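Motility-associated killing factor MakB (Vibrio cholerae serotype O1, PDB 6W1W) is one of the three components of a cytotoxin that resembles alpha-pore-forming toxins, and probably takes part in forming the pore. Local coordinates at residues Lys112-Asn117 with Asp292-Leu297; Val161-Glu166 with Glu252-Ala257; Ala175-Asn180 with Ser227-Ala232; Leu285-Glu290 with Ala321-Ile326; Lys341-Asn346 with Asn350-Gln355. All blocks are in the same frame, centred on the assembly; numbering follows the deposited sequence. Where two conformers were deposited one is given.

The five contacts fall into two groups toward the two ends of an elongated, mostly helical chain. Contacts 1 and 4 share helix 276-302, lie about 11 Å apart between centres, and touch through Leu-114 and Trp-287; along the sequence their segments alternate, knitting three helices together. Toward the other end, contacts 2 and 3 share helix 157-176 and stand about 24 Å apart between centres, contact 3 being nested within the loop that contact 2 closes. Contact 5, the C-terminal hairpin, meets contact 3 where Ile-229 packs on Val-343 and Ile-352. Centres of contacts 1 and 2 are about 56 Å apart, so the contacts hold distant parts of the chain, whose long helices are consistent with an alpha-pore-forming toxin.

Contact 1. Residues Lys112-Asn117 with Asp292-Leu297; sequences KTLKQN and DKVNEL
Leu-114 and Val-294 reach toward each other from two helices and meet tip to tip. One methyl of the leucine does all the touching: CD1 of Leu-114 lies 3.6 Å from CG2 of Val-294 and 3.7 Å from its CG1. In the valine, CG1 lies beside the backbone N and CG2 between the N and the carbonyl carbon (chi1 -47°), which turns both branches to the leucine methyl. The fit suits the two residue types. Leucine is long enough to span helices whose nearest alpha carbons, those of Leu-114 and Val-294, stay 9.1 Å apart, while the beta-branched valine offers a broad, short surface to receive it. Both residues are buried, and their meeting is apolar. Lys-115 and Asn-295 flank the pair at its more open margin.

A second shell fixes the leucine. Its other methyl, CD2 of Leu-114, comes within 3.4 Å of CE3 of Trp-287, two helical turns before Val-294, and Leu-291 covers the same side chain. Asn-117, a turn along from Leu-114, also rests against Trp-287. Tyr-83 touches both Leu-114 and Asn-117, and Thr-113 meets Asn-82. Helix 100-151 thus packs on both helix 276-302, which runs in roughly the opposite direction, and helix 69-90, as one member of the bundle that makes up this part of the elongated protein.

Contact 2. Residues Val161-Glu166 with Glu252-Ala257; sequences VRIATE and EAQAAA
The amide oxygen OE1 of Gln-254 accepts a hydrogen bond from the backbone N of Val-204 and a weak one from NE2 of Gln-246, while the aliphatic part of the same side chain faces Ile-163 across the contact. The amide nitrogen is used too: it donates to the carbonyl of Ala-249 and, weakly, to that of Ser-250. A glutamine suits this buried place because one flat group can both accept and donate, tying the residues just before its helix to the chain just past strand 193-203, and its methylene CG still comes 4.3 Å from CD1 of Ile-163.

The closer packing lies one turn further on. CB of Ala-257 nestles against the branch point of the isoleucine, 3.7 Å from CB of Ile-163 and equally far from its CG2. That branch stands anti to the backbone N and beside the carbonyl carbon, whereas CG1 lies beside the N and carries CD1 off toward Gln-254, so each arm of Ile-163 has its own partner. Beside them CB of Ala-164 lies 3.4 Å from O of Ala-257. Because Ala-164 and Ala-257 carry only a methyl each, their alpha carbons approach to 4.9 Å, and the segment axes pass 8.8 Å apart at a crossing angle of -40°.

Around this pair, Leu-245 of helix 233-245 covers Ile-163, Met-160 of helix 157-176 reaches over Ala-253, Ala-256 and Ala-257, and Trp-47 of helix 46-66 packs on Glu-252, Ala-255 and Ala-256.

Contact 3. Residues Ala175-Asn180 with Ser227-Ala232; sequences ASLGAN and STISSA
Leu-177 carries the whole of this contact from its side, pushing its branched end in among Thr-228, Ile-229 and Ala-232. The packed part is this entire side chain against those three residues. CD1 of Leu-177 rests 3.4 Å from the carbonyl O of Thr-228 and 3.8 Å from CG1 of Ile-229, and CD2 of Leu-177 meets CB of Ala-232 at 3.8 Å. Leucine fits because its two methyls fork: one lies along the helix backbone, the other reaches past its end to the alanine. Ala-232 is brought into position by the closing turn, in which its N bonds to O of Ile-229 at 3.1 Å. At the root of the leucine, the side chains of Leu-177 and Thr-228 cross obliquely, CB of Leu-177 lying 3.5 Å from OG1 of Thr-228. That hydroxyl stands anti to the backbone N (chi1 -168°), which turns it toward the leucine.

The outer side, by contrast, is loose and polar. Ser-227 and Ser-231 are exposed, Ser-230 turns away, and Ser-176 bends its hydroxyl back to the carbonyl of Gln-172, as serines at a helix surface often do. On strand 209-220, Leu-218 touches both Thr-228 and Ile-229, and Phe-219 shares backbone hydrogen bonds with Ala-179.

The Leu-177 contact brings the end of helix 157-176 against helix 225-230. Between them in sequence come the short helix 183-187 and the antiparallel hairpin of strands 193-203 and 209-220. A beta hairpin inserted between helices is characteristic of the head region in ClyA-like alpha-pore-forming toxins; the 193-220 hairpin probably corresponds to it, and the contact's segments flank it in sequence.

Contact 4. Residues Leu285-Glu290 with Ala321-Ile326; sequences LLWQDE and ASWKTI
Trp-287 and Trp-323 bring the six-membered parts of their indoles together, CZ3 of Trp-287 lying 4.0 Å from CH2 of Trp-323. Their approach is oblique. In both, CG stands beside the backbone N and anti to the carbonyl carbon, which swings each large ring away from its own helix toward the other; the nearest alpha carbons, those of Glu-290 and Trp-323, are 12.0 Å apart, a gap well suited to long side chains.

Glu-290 comes to the edge of the Trp-323 ring, with CD of Glu-290 4.0 Å from CZ2 of Trp-323. Its CG is anti to the backbone N (chi1 -170°), and a bend at chi2 (62°) brings CD to the ring edge; the carboxylate plane is at 90° to the indole. The buried charge is met by Lys-293, in a salt bridge to OE1, and the indole NE1 of Trp-323 donates to the carbonyl of Leu-5, so OE1 and NE1 both have partners.

Tyr-83 of helix 69-90 meets both indoles edge-to-face, joined by Phe-80 at Trp-287 and Phe-87 at Trp-323. Helices 276-302 and 316-333 are therefore bridged by an aromatic cluster, with Ile-118 of helix 100-151 against Trp-287 and Pro-7 bordering Trp-323.

Contact 5. Residues Lys341-Asn346 with Asn350-Gln355; sequences KPVLVN and NTIQEQ
Backbone hydrogen bonds join Pro-342, Leu-344 and Asn-346 to Gln-355, Gln-353 and Thr-351 in an antiparallel hairpin whose strand segments run at 166° to each other. N of Gln-355 donates to O of Pro-342 at 2.8 Å, a bond that proline can accept although it has no N-H to return. N of Asn-346 donates to O of Thr-351 at 3.0 Å; the bond back from Thr-351 is weak. Asn-350 and Thr-351 both face Asn-346, a G1 beta bulge, and asparagine readily takes the positive phi (54°) that Asn-350 needs there.

Apolar contacts occupy one face. Val-343 and Ile-352 lie side by side and point the same way, CG2 of Val-343 being 4.0 Å from CG2 of Ile-352. CG1 of Val-345 is 4.3 Å from CG1 of Ile-352; such beta-branched residues suit extended strands.

The other face carries Leu-344, Asn-346, Thr-351 and Gln-353. OE1 of Gln-355 lies 3.6 Å from CB of Leu-344. OG1 of Thr-351 lies 3.3 Å from CB of Asn-346, while OD1 of Asn-346 accepts from Asn-349 and weakly from N of Leu-348, steadying the turn.

Charge appears at the hairpin's open end. The extended Lys-341 runs across Glu-354, its methylenes, CD nearest, against the carboxylate; NZ of Lys-341 is 4.2 Å from OE2 of Glu-354, too far for a salt bridge, though the opposite charges should attract.

Strand 351-354 is one edge strand of the mixed sheet, and strand 338-346 pairs on its other side with strand 193-203. Ile-229 of helix 225-230 and Leu-239 of helix 233-245 cover the valine and isoleucine face.

Contact 1. Residues Lys112-Asn117 with Asp292-Leu297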
# COMPACT_ATOMS: atom_id res chain seq x y z
N LYS A 112 17.35 3.39 -25.40
CA LYS A 112 17.75 2.25 -24.58
C LYS A 112 17.23 2.39 -23.16
O LYS A 112 16.64 1.46 -22.61
CB LYS A 112 19.27 2.09 -24.59
CG LYS A 112 19.77 0.81 -23.92
CD LYS A 112 21.30 0.72 -23.93
CE LYS A 112 21.92 1.66 -22.91
NZ LYS A 112 21.53 1.31 -21.51
N THR A 113 17.42 3.57 -22.56
CA THR A 113 16.96 3.78 -21.19
C THR A 113 15.45 3.69 -21.10
O THR A 113 14.91 3.12 -20.15
CB THR A 113 17.46 5.13 -20.67
OG1 THR A 113 18.86 5.26 -20.94
CG2 THR A 113 17.23 5.25 -19.17
N LEU A 114 14.74 4.26 -22.09
CA LEU A 114 13.29 4.12 -22.12
C LEU A 114 12.87 2.66 -22.17
O LEU A 114 12.03 2.22 -21.38
CB LEU A 114 12.72 4.87 -23.33
CG LEU A 114 12.40 6.35 -23.11
CD1 LEU A 114 12.15 7.04 -24.43
CD2 LEU A 114 11.20 6.50 -22.20
N LYS A 115 13.48 1.88 -23.08
CA LYS A 115 13.16 0.46 -23.19
C LYS A 115 13.39 -0.26 -21.86
O LYS A 115 12.59 -1.12 -21.47
CB LYS A 115 14.00 -0.18 -24.30
CG LYS A 115 13.37 -0.15 -25.69
CD LYS A 115 14.34 -0.72 -26.74
CE LYS A 115 13.65 -1.05 -28.07
NZ LYS A 115 13.19 0.14 -28.83
N GLN A 116 14.48 0.06 -21.16
CA GLN A 116 14.75 -0.57 -19.88
C GLN A 116 13.66 -0.24 -18.87
O GLN A 116 13.21 -1.11 -18.12
CB GLN A 116 16.11 -0.14 -19.33
CG GLN A 116 17.30 -0.53 -20.18
CD GLN A 116 18.61 -0.06 -19.58
OE1 GLN A 116 19.52 0.36 -20.29
NE2 GLN A 116 18.71 -0.13 -18.25
N ASN A 117 13.23 1.02 -18.83
CA ASN A 117 12.27 1.45 -17.82
C ASN A 117 10.92 0.77 -18.01
O ASN A 117 10.31 0.31 -17.04
CB ASN A 117 12.11 2.97 -17.85
CG ASN A 117 13.30 3.70 -17.24
OD1 ASN A 117 14.11 3.10 -16.53
ND2 ASN A 117 13.41 5.00 -17.52
N ASP A 292 7.53 5.95 -28.04
CA ASP A 292 6.98 6.19 -29.37
C ASP A 292 7.39 7.56 -29.91
O ASP A 292 7.51 7.73 -31.12
CB ASP A 292 5.45 6.08 -29.35
CG ASP A 292 4.97 4.72 -28.90
OD1 ASP A 292 5.82 3.83 -28.68
OD2 ASP A 292 3.74 4.54 -28.76
N LYS A 293 7.60 8.53 -29.02
CA LYS A 293 8.04 9.85 -29.47
C LYS A 293 9.50 9.81 -29.91
O LYS A 293 9.85 10.38 -30.96
CB LYS A 293 7.84 10.89 -28.37
CG LYS A 293 6.40 11.07 -27.91
CD LYS A 293 6.33 12.05 -26.75
CE LYS A 293 5.01 11.96 -26.01
NZ LYS A 293 5.06 12.67 -24.71
N VAL A 294 10.37 9.17 -29.13
CA VAL A 294 11.78 9.14 -29.51
C VAL A 294 12.02 8.19 -30.68
O VAL A 294 13.03 8.34 -31.38
CB VAL A 294 12.67 8.76 -28.31
CG1 VAL A 294 12.28 9.56 -27.09
CG2 VAL A 294 12.58 7.27 -28.03
N ASN A 295 11.14 7.22 -30.91
CA ASN A 295 11.27 6.38 -32.10
C ASN A 295 10.98 7.18 -33.36
O ASN A 295 11.76 7.15 -34.32
CB ASN A 295 10.34 5.17 -32.01
CG ASN A 295 10.94 4.02 -31.20
OD1 ASN A 295 12.16 3.95 -31.00
ND2 ASN A 295 10.08 3.11 -30.75
N GLU A 296 9.86 7.92 -33.37
CA GLU A 296 9.50 8.70 -34.54
C GLU A 296 10.56 9.75 -34.87
O GLU A 296 10.75 10.10 -36.04
CB GLU A 296 8.14 9.37 -34.34
CG GLU A 296 6.98 8.40 -34.16
CD GLU A 296 6.75 7.52 -35.38
OE1 GLU A 296 7.10 7.94 -36.50
OE2 GLU A 296 6.21 6.41 -35.21
N LEU A 297 11.27 10.26 -33.86
CA LEU A 297 12.30 11.25 -34.12
C LEU A 297 13.56 10.61 -34.72
O LEU A 297 14.20 11.21 -35.59
CB LEU A 297 12.64 12.02 -32.84
CG LEU A 297 11.88 13.33 -32.61
CD1 LEU A 297 12.11 14.29 -33.78
CD2 LEU A 297 10.39 13.11 -32.40

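Contact 2. Residues Val161-Glu166 with Glu252-Ala257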
# COMPACT_ATOMS: atom_id res chain seq x y z
N VAL A 161 -22.08 -12.70 15.09
CA VAL A 161 -22.10 -11.75 13.98
C VAL A 161 -21.95 -10.32 14.49
O VAL A 161 -21.27 -9.49 13.88
CB VAL A 161 -23.38 -11.92 13.14
CG1 VAL A 161 -23.42 -10.90 12.01
CG2 VAL A 161 -23.47 -13.33 12.58
N ARG A 162 -22.59 -10.02 15.63
CA ARG A 162 -22.49 -8.67 16.19
C ARG A 162 -21.08 -8.35 16.64
O ARG A 162 -20.59 -7.24 16.42
CB ARG A 162 -23.47 -8.52 17.35
CG ARG A 162 -24.92 -8.79 16.99
CD ARG A 162 -25.86 -8.45 18.13
NE ARG A 162 -27.13 -9.17 17.99
CZ ARG A 162 -27.50 -10.18 18.77
NH1 ARG A 162 -26.72 -10.59 19.75
NH2 ARG A 162 -28.68 -10.78 18.56
N ILE A 163 -20.40 -9.32 17.26
CA ILE A 163 -19.04 -9.07 17.72
C ILE A 163 -18.09 -8.89 16.54
O ILE A 163 -17.20 -8.03 16.56
CB ILE A 163 -18.57 -10.21 18.65
CG1 ILE A 163 -19.43 -10.25 19.91
CG2 ILE A 163 -17.10 -10.03 19.01
CD1 ILE A 163 -19.03 -11.33 20.88
N ALA A 164 -18.27 -9.69 15.48
CA ALA A 164 -17.41 -9.54 14.31
C ALA A 164 -17.72 -8.25 13.54
O ALA A 164 -16.81 -7.64 12.97
CB ALA A 164 -17.55 -10.75 13.39
N THR A 165 -18.99 -7.83 13.54
CA THR A 165 -19.36 -6.59 12.85
C THR A 165 -18.87 -5.36 13.61
O THR A 165 -18.54 -4.35 12.98
CB THR A 165 -20.88 -6.52 12.67
OG1 THR A 165 -21.38 -7.78 12.19
CG2 THR A 165 -21.26 -5.42 11.69
N GLU A 166 -18.81 -5.44 14.94
CA GLU A 166 -18.35 -4.31 15.73
C GLU A 166 -16.85 -4.13 15.61
O GLU A 166 -16.36 -2.99 15.49
CB GLU A 166 -18.75 -4.50 17.20
CG GLU A 166 -18.98 -3.21 17.94
CD GLU A 166 -19.78 -2.22 17.13
OE1 GLU A 166 -19.34 -1.06 17.00
OE2 GLU A 166 -20.84 -2.60 16.59
N GLU A 252 -15.17 -19.44 23.52
CA GLU A 252 -14.82 -19.79 22.15
C GLU A 252 -15.52 -18.89 21.14
O GLU A 252 -14.91 -18.44 20.17
CB GLU A 252 -15.15 -21.26 21.88
CG GLU A 252 -14.14 -22.24 22.44
CD GLU A 252 -14.25 -23.62 21.82
OE1 GLU A 252 -14.72 -23.71 20.66
OE2 GLU A 252 -13.87 -24.61 22.47
N ALA A 253 -16.81 -18.62 21.37
CA ALA A 253 -17.57 -17.78 20.45
C ALA A 253 -16.96 -16.40 20.31
O ALA A 253 -16.98 -15.81 19.22
CB ALA A 253 -19.02 -17.68 20.91
N GLN A 254 -16.41 -15.85 21.39
CA GLN A 254 -15.70 -14.58 21.29
C GLN A 254 -14.47 -14.71 20.40
O GLN A 254 -14.27 -13.91 19.48
CB GLN A 254 -15.31 -14.07 22.67
CG GLN A 254 -16.46 -13.51 23.49
CD GLN A 254 -16.06 -13.20 24.91
OE1 GLN A 254 -15.24 -12.31 25.16
NE2 GLN A 254 -16.62 -13.94 25.86
N ALA A 255 -13.65 -15.74 20.66
CA ALA A 255 -12.47 -15.98 19.83
C ALA A 255 -12.87 -16.27 18.39
O ALA A 255 -12.18 -15.84 17.45
CB ALA A 255 -11.65 -17.13 20.40
N ALA A 256 -13.96 -17.00 18.19
CA ALA A 256 -14.43 -17.26 16.83
C ALA A 256 -14.83 -15.97 16.14
O ALA A 256 -14.46 -15.73 14.98
CB ALA A 256 -15.60 -18.25 16.86
N ALA A 257 -15.56 -15.10 16.84
CA ALA A 257 -16.03 -13.86 16.24
C ALA A 257 -14.88 -12.89 16.00
O ALA A 257 -14.87 -12.19 14.98
CB ALA A 257 -17.10 -13.23 17.13

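Contact 3. Residues Ala175-Asn180 with Ser227-Ala232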
# COMPACT_ATOMS: atom_id res chain seq x y z
N ALA A 175 -9.98 3.98 10.66
CA ALA A 175 -9.45 4.19 9.33
C ALA A 175 -9.92 5.51 8.73
O ALA A 175 -9.25 6.05 7.85
CB ALA A 175 -9.86 3.02 8.42
N SER A 176 -11.06 6.03 9.19
CA SER A 176 -11.55 7.29 8.64
C SER A 176 -10.70 8.47 9.09
O SER A 176 -10.58 9.46 8.35
CB SER A 176 -13.01 7.51 9.05
OG SER A 176 -13.84 6.52 8.46
N LEU A 177 -10.09 8.39 10.27
CA LEU A 177 -9.25 9.47 10.76
C LEU A 177 -7.99 9.66 9.93
O LEU A 177 -7.33 10.69 10.07
CB LEU A 177 -8.86 9.23 12.22
CG LEU A 177 -9.93 8.58 13.10
CD1 LEU A 177 -9.39 8.30 14.49
CD2 LEU A 177 -11.17 9.45 13.17
N GLY A 178 -7.65 8.70 9.07
CA GLY A 178 -6.41 8.77 8.31
C GLY A 178 -6.50 9.73 7.13
O GLY A 178 -7.50 9.80 6.42
N ALA A 179 -5.40 10.45 6.91
CA ALA A 179 -5.31 11.39 5.81
C ALA A 179 -5.25 10.67 4.47
O ALA A 179 -4.69 9.57 4.35
CB ALA A 179 -4.07 12.27 5.96
N ASN A 180 -5.82 11.30 3.45
CA ASN A 180 -5.72 10.81 2.08
C ASN A 180 -4.46 11.38 1.43
O ASN A 180 -4.18 12.57 1.55
CB ASN A 180 -6.96 11.19 1.27
CG ASN A 180 -8.16 10.33 1.61
OD1 ASN A 180 -8.02 9.16 1.95
ND2 ASN A 180 -9.35 10.91 1.52
N SER A 227 -3.66 11.92 19.04
CA SER A 227 -4.59 13.04 19.16
C SER A 227 -5.89 12.77 18.41
O SER A 227 -6.98 13.05 18.92
CB SER A 227 -3.94 14.33 18.65
OG SER A 227 -3.05 14.88 19.61
N THR A 228 -5.80 12.23 17.20
CA THR A 228 -7.00 12.07 16.39
C THR A 228 -7.84 10.88 16.85
O THR A 228 -9.06 10.88 16.66
CB THR A 228 -6.62 11.94 14.91
OG1 THR A 228 -7.79 12.05 14.09
CG2 THR A 228 -5.91 10.61 14.63
N ILE A 229 -7.21 9.88 17.48
CA ILE A 229 -7.93 8.68 17.88
C ILE A 229 -8.64 8.88 19.21
O ILE A 229 -9.83 8.58 19.34
CB ILE A 229 -6.97 7.47 17.94
CG1 ILE A 229 -6.41 7.14 16.55
CG2 ILE A 229 -7.69 6.25 18.53
CD1 ILE A 229 -5.34 6.04 16.56
N SER A 230 -7.92 9.37 20.22
CA SER A 230 -8.53 9.57 21.53
C SER A 230 -9.66 10.59 21.48
O SER A 230 -10.64 10.47 22.22
CB SER A 230 -7.46 10.00 22.54
OG SER A 230 -6.62 11.00 22.01
N SER A 231 -9.57 11.58 20.59
CA SER A 231 -10.58 12.61 20.43
C SER A 231 -11.67 12.23 19.42
O SER A 231 -12.58 13.03 19.19
CB SER A 231 -9.94 13.92 19.99
OG SER A 231 -10.32 14.27 18.67
N ALA A 232 -11.59 11.06 18.80
CA ALA A 232 -12.65 10.60 17.92
C ALA A 232 -13.73 9.93 18.76
O ALA A 232 -13.44 9.01 19.53
CB ALA A 232 -12.10 9.63 16.88

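Contact 4. Residues Leu285-Glu290 with Ala321-Ile326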
# COMPACT_ATOMS: atom_id res chain seq x y z
N LEU A 285 2.62 2.51 -19.55
CA LEU A 285 2.16 3.24 -20.73
C LEU A 285 2.77 4.63 -20.80
O LEU A 285 2.93 5.17 -21.90
CB LEU A 285 0.63 3.32 -20.73
CG LEU A 285 -0.02 4.12 -21.87
CD1 LEU A 285 0.29 3.50 -23.22
CD2 LEU A 285 -1.52 4.25 -21.66
N LEU A 286 3.12 5.21 -19.65
CA LEU A 286 3.76 6.52 -19.65
C LEU A 286 5.11 6.46 -20.37
O LEU A 286 5.42 7.32 -21.20
CB LEU A 286 3.94 7.03 -18.22
CG LEU A 286 4.63 8.39 -18.16
CD1 LEU A 286 3.85 9.36 -19.02
CD2 LEU A 286 4.74 8.90 -16.73
N TRP A 287 5.92 5.46 -20.04
CA TRP A 287 7.17 5.26 -20.77
C TRP A 287 6.92 4.85 -22.21
O TRP A 287 7.68 5.24 -23.11
CB TRP A 287 8.03 4.20 -20.08
CG TRP A 287 8.48 4.51 -18.69
CD1 TRP A 287 8.18 3.82 -17.56
CD2 TRP A 287 9.37 5.57 -18.30
NE1 TRP A 287 8.80 4.39 -16.47
CE2 TRP A 287 9.54 5.46 -16.90
CE3 TRP A 287 10.02 6.59 -18.98
CZ2 TRP A 287 10.34 6.34 -16.18
CZ3 TRP A 287 10.82 7.46 -18.26
CH2 TRP A 287 10.97 7.33 -16.88
N GLN A 288 5.87 4.07 -22.46
CA GLN A 288 5.66 3.48 -23.78
C GLN A 288 5.43 4.56 -24.83
O GLN A 288 6.21 4.69 -25.78
CB GLN A 288 4.49 2.49 -23.74
CG GLN A 288 4.00 2.01 -25.10
CD GLN A 288 5.09 1.38 -25.95
OE1 GLN A 288 6.06 0.83 -25.44
NE2 GLN A 288 4.92 1.47 -27.27
N ASP A 289 4.37 5.36 -24.68
CA ASP A 289 4.13 6.42 -25.65
C ASP A 289 5.16 7.54 -25.54
O ASP A 289 5.16 8.44 -26.39
CB ASP A 289 2.70 6.98 -25.51
CG ASP A 289 2.43 7.58 -24.15
OD1 ASP A 289 3.29 7.48 -23.25
OD2 ASP A 289 1.33 8.16 -23.97
N GLU A 290 6.04 7.50 -24.53
CA GLU A 290 7.22 8.36 -24.52
C GLU A 290 8.31 7.80 -25.42
O GLU A 290 9.04 8.55 -26.07
CB GLU A 290 7.74 8.52 -23.09
CG GLU A 290 8.81 9.58 -22.94
CD GLU A 290 8.31 10.97 -23.30
OE1 GLU A 290 7.15 11.28 -22.98
OE2 GLU A 290 9.09 11.73 -23.92
N ALA A 321 12.69 20.86 -18.72
CA ALA A 321 12.17 21.56 -17.55
C ALA A 321 10.99 20.82 -16.94
O ALA A 321 10.77 20.89 -15.72
CB ALA A 321 11.78 22.99 -17.91
N SER A 322 10.21 20.12 -17.77
CA SER A 322 9.11 19.31 -17.26
C SER A 322 9.61 18.03 -16.61
O SER A 322 8.99 17.54 -15.65
CB SER A 322 8.12 18.99 -18.38
OG SER A 322 7.57 20.17 -18.93
N TRP A 323 10.71 17.46 -17.11
CA TRP A 323 11.30 16.31 -16.45
C TRP A 323 11.90 16.69 -15.10
O TRP A 323 11.90 15.88 -14.17
CB TRP A 323 12.36 15.65 -17.34
CG TRP A 323 11.74 14.85 -18.43
CD1 TRP A 323 11.69 15.16 -19.76
CD2 TRP A 323 11.03 13.62 -18.28
NE1 TRP A 323 11.01 14.19 -20.44
CE2 TRP A 323 10.59 13.23 -19.56
CE3 TRP A 323 10.72 12.80 -17.19
CZ2 TRP A 323 9.87 12.06 -19.77
CZ3 TRP A 323 10.00 11.64 -17.40
CH2 TRP A 323 9.58 11.28 -18.69
N LYS A 324 12.41 17.92 -14.99
CA LYS A 324 12.93 18.38 -13.70
C LYS A 324 11.81 18.47 -12.67
O LYS A 324 12.02 18.15 -11.49
CB LYS A 324 13.63 19.73 -13.87
CG LYS A 324 14.46 20.15 -12.66
CD LYS A 324 15.52 19.11 -12.32
CE LYS A 324 16.43 19.57 -11.19
NZ LYS A 324 15.68 19.84 -9.93
N THR A 325 10.62 18.88 -13.10
CA THR A 325 9.47 18.91 -12.19
C THR A 325 9.08 17.51 -11.75
O THR A 325 8.76 17.28 -10.58
CB THR A 325 8.29 19.63 -12.86
OG1 THR A 325 8.69 20.95 -13.26
CG2 THR A 325 7.12 19.74 -11.90
N ILE A 326 9.11 16.55 -12.68
CA ILE A 326 8.74 15.18 -12.33
C ILE A 326 9.82 14.53 -11.47
O ILE A 326 9.52 13.81 -10.51
CB ILE A 326 8.47 14.36 -13.61
CG1 ILE A 326 7.31 14.97 -14.39
CG2 ILE A 326 8.16 12.90 -13.26
CD1 ILE A 326 6.87 14.16 -15.58

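Contact 5. Residues Lys341-Asn346 with Asn350-Gln355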
# COMPACT_ATOMS: atom_id res chain seq x y z
N LYS A 341 4.55 8.47 16.98
CA LYS A 341 4.53 7.60 18.15
C LYS A 341 3.40 6.59 18.00
O LYS A 341 2.27 6.97 17.67
CB LYS A 341 4.36 8.42 19.43
CG LYS A 341 5.40 9.51 19.60
CD LYS A 341 5.49 9.97 21.05
CE LYS A 341 6.57 11.02 21.24
NZ LYS A 341 6.76 11.35 22.69
N PRO A 342 3.65 5.30 18.22
CA PRO A 342 2.58 4.31 18.10
C PRO A 342 1.58 4.44 19.23
O PRO A 342 1.89 4.94 20.31
CB PRO A 342 3.33 2.97 18.18
CG PRO A 342 4.55 3.30 18.99
CD PRO A 342 4.94 4.69 18.59
N VAL A 343 0.36 3.98 18.96
CA VAL A 343 -0.73 4.05 19.92
C VAL A 343 -1.40 2.68 19.99
O VAL A 343 -1.70 2.08 18.95
CB VAL A 343 -1.74 5.15 19.56
CG1 VAL A 343 -1.54 5.62 18.13
CG2 VAL A 343 -3.17 4.68 19.77
N LEU A 344 -1.62 2.18 21.21
CA LEU A 344 -2.26 0.89 21.43
C LEU A 344 -3.72 1.12 21.84
O LEU A 344 -3.99 1.74 22.88
CB LEU A 344 -1.52 0.10 22.51
CG LEU A 344 -2.25 -1.06 23.19
CD1 LEU A 344 -2.68 -2.13 22.19
CD2 LEU A 344 -1.39 -1.67 24.29
N VAL A 345 -4.64 0.61 21.04
CA VAL A 345 -6.07 0.65 21.33
C VAL A 345 -6.42 -0.67 22.02
O VAL A 345 -6.71 -1.67 21.36
CB VAL A 345 -6.91 0.87 20.07
CG1 VAL A 345 -8.37 1.05 20.43
CG2 VAL A 345 -6.40 2.07 19.30
N ASN A 346 -6.42 -0.66 23.35
CA ASN A 346 -6.67 -1.86 24.15
C ASN A 346 -8.18 -1.99 24.40
O ASN A 346 -8.74 -1.25 25.21
CB ASN A 346 -5.89 -1.77 25.46
CG ASN A 346 -5.94 -3.06 26.27
OD1 ASN A 346 -6.89 -3.84 26.19
ND2 ASN A 346 -4.90 -3.28 27.08
N ASN A 350 -10.82 -0.64 27.31
CA ASN A 350 -11.30 0.62 26.74
C ASN A 350 -10.26 1.74 26.85
O ASN A 350 -10.62 2.92 26.81
CB ASN A 350 -12.62 1.07 27.38
CG ASN A 350 -13.83 0.47 26.69
OD1 ASN A 350 -13.73 -0.07 25.58
ND2 ASN A 350 -14.98 0.58 27.33
N THR A 351 -8.99 1.38 26.97
CA THR A 351 -7.91 2.35 27.13
C THR A 351 -7.21 2.60 25.80
O THR A 351 -7.17 1.72 24.93
CB THR A 351 -6.90 1.85 28.17
OG1 THR A 351 -6.46 0.53 27.81
CG2 THR A 351 -7.54 1.78 29.53
N ILE A 352 -6.66 3.80 25.65
CA ILE A 352 -5.95 4.23 24.44
C ILE A 352 -4.67 4.91 24.90
O ILE A 352 -4.69 6.08 25.31
CB ILE A 352 -6.78 5.16 23.55
CG1 ILE A 352 -8.03 4.45 23.04
CG2 ILE A 352 -5.95 5.70 22.39
CD1 ILE A 352 -8.91 5.31 22.18
N GLN A 353 -3.55 4.19 24.87
CA GLN A 353 -2.27 4.72 25.28
C GLN A 353 -1.47 5.17 24.06
O GLN A 353 -1.90 5.05 22.91
CB GLN A 353 -1.48 3.69 26.09
CG GLN A 353 -1.97 3.47 27.50
CD GLN A 353 -2.83 2.22 27.62
OE1 GLN A 353 -3.12 1.55 26.62
NE2 GLN A 353 -3.24 1.91 28.84
N GLU A 354 -0.27 5.68 24.33
CA GLU A 354 0.69 6.04 23.29
C GLU A 354 2.05 5.55 23.73
O GLU A 354 2.54 5.94 24.80
CB GLU A 354 0.70 7.55 23.03
CG GLU A 354 1.94 8.02 22.28
CD GLU A 354 1.92 9.50 21.95
OE1 GLU A 354 1.16 9.90 21.05
OE2 GLU A 354 2.67 10.26 22.60
N GLN A 355 2.65 4.67 22.94
CA GLN A 355 3.97 4.14 23.26
C GLN A 355 5.06 4.89 22.50
O GLN A 355 5.27 6.08 22.73
CB GLN A 355 4.05 2.64 22.94
CG GLN A 355 3.75 1.72 24.12
CD GLN A 355 2.27 1.68 24.48
OE1 GLN A 355 1.41 1.87 23.63
NE2 GLN A 355 1.98 1.42 25.75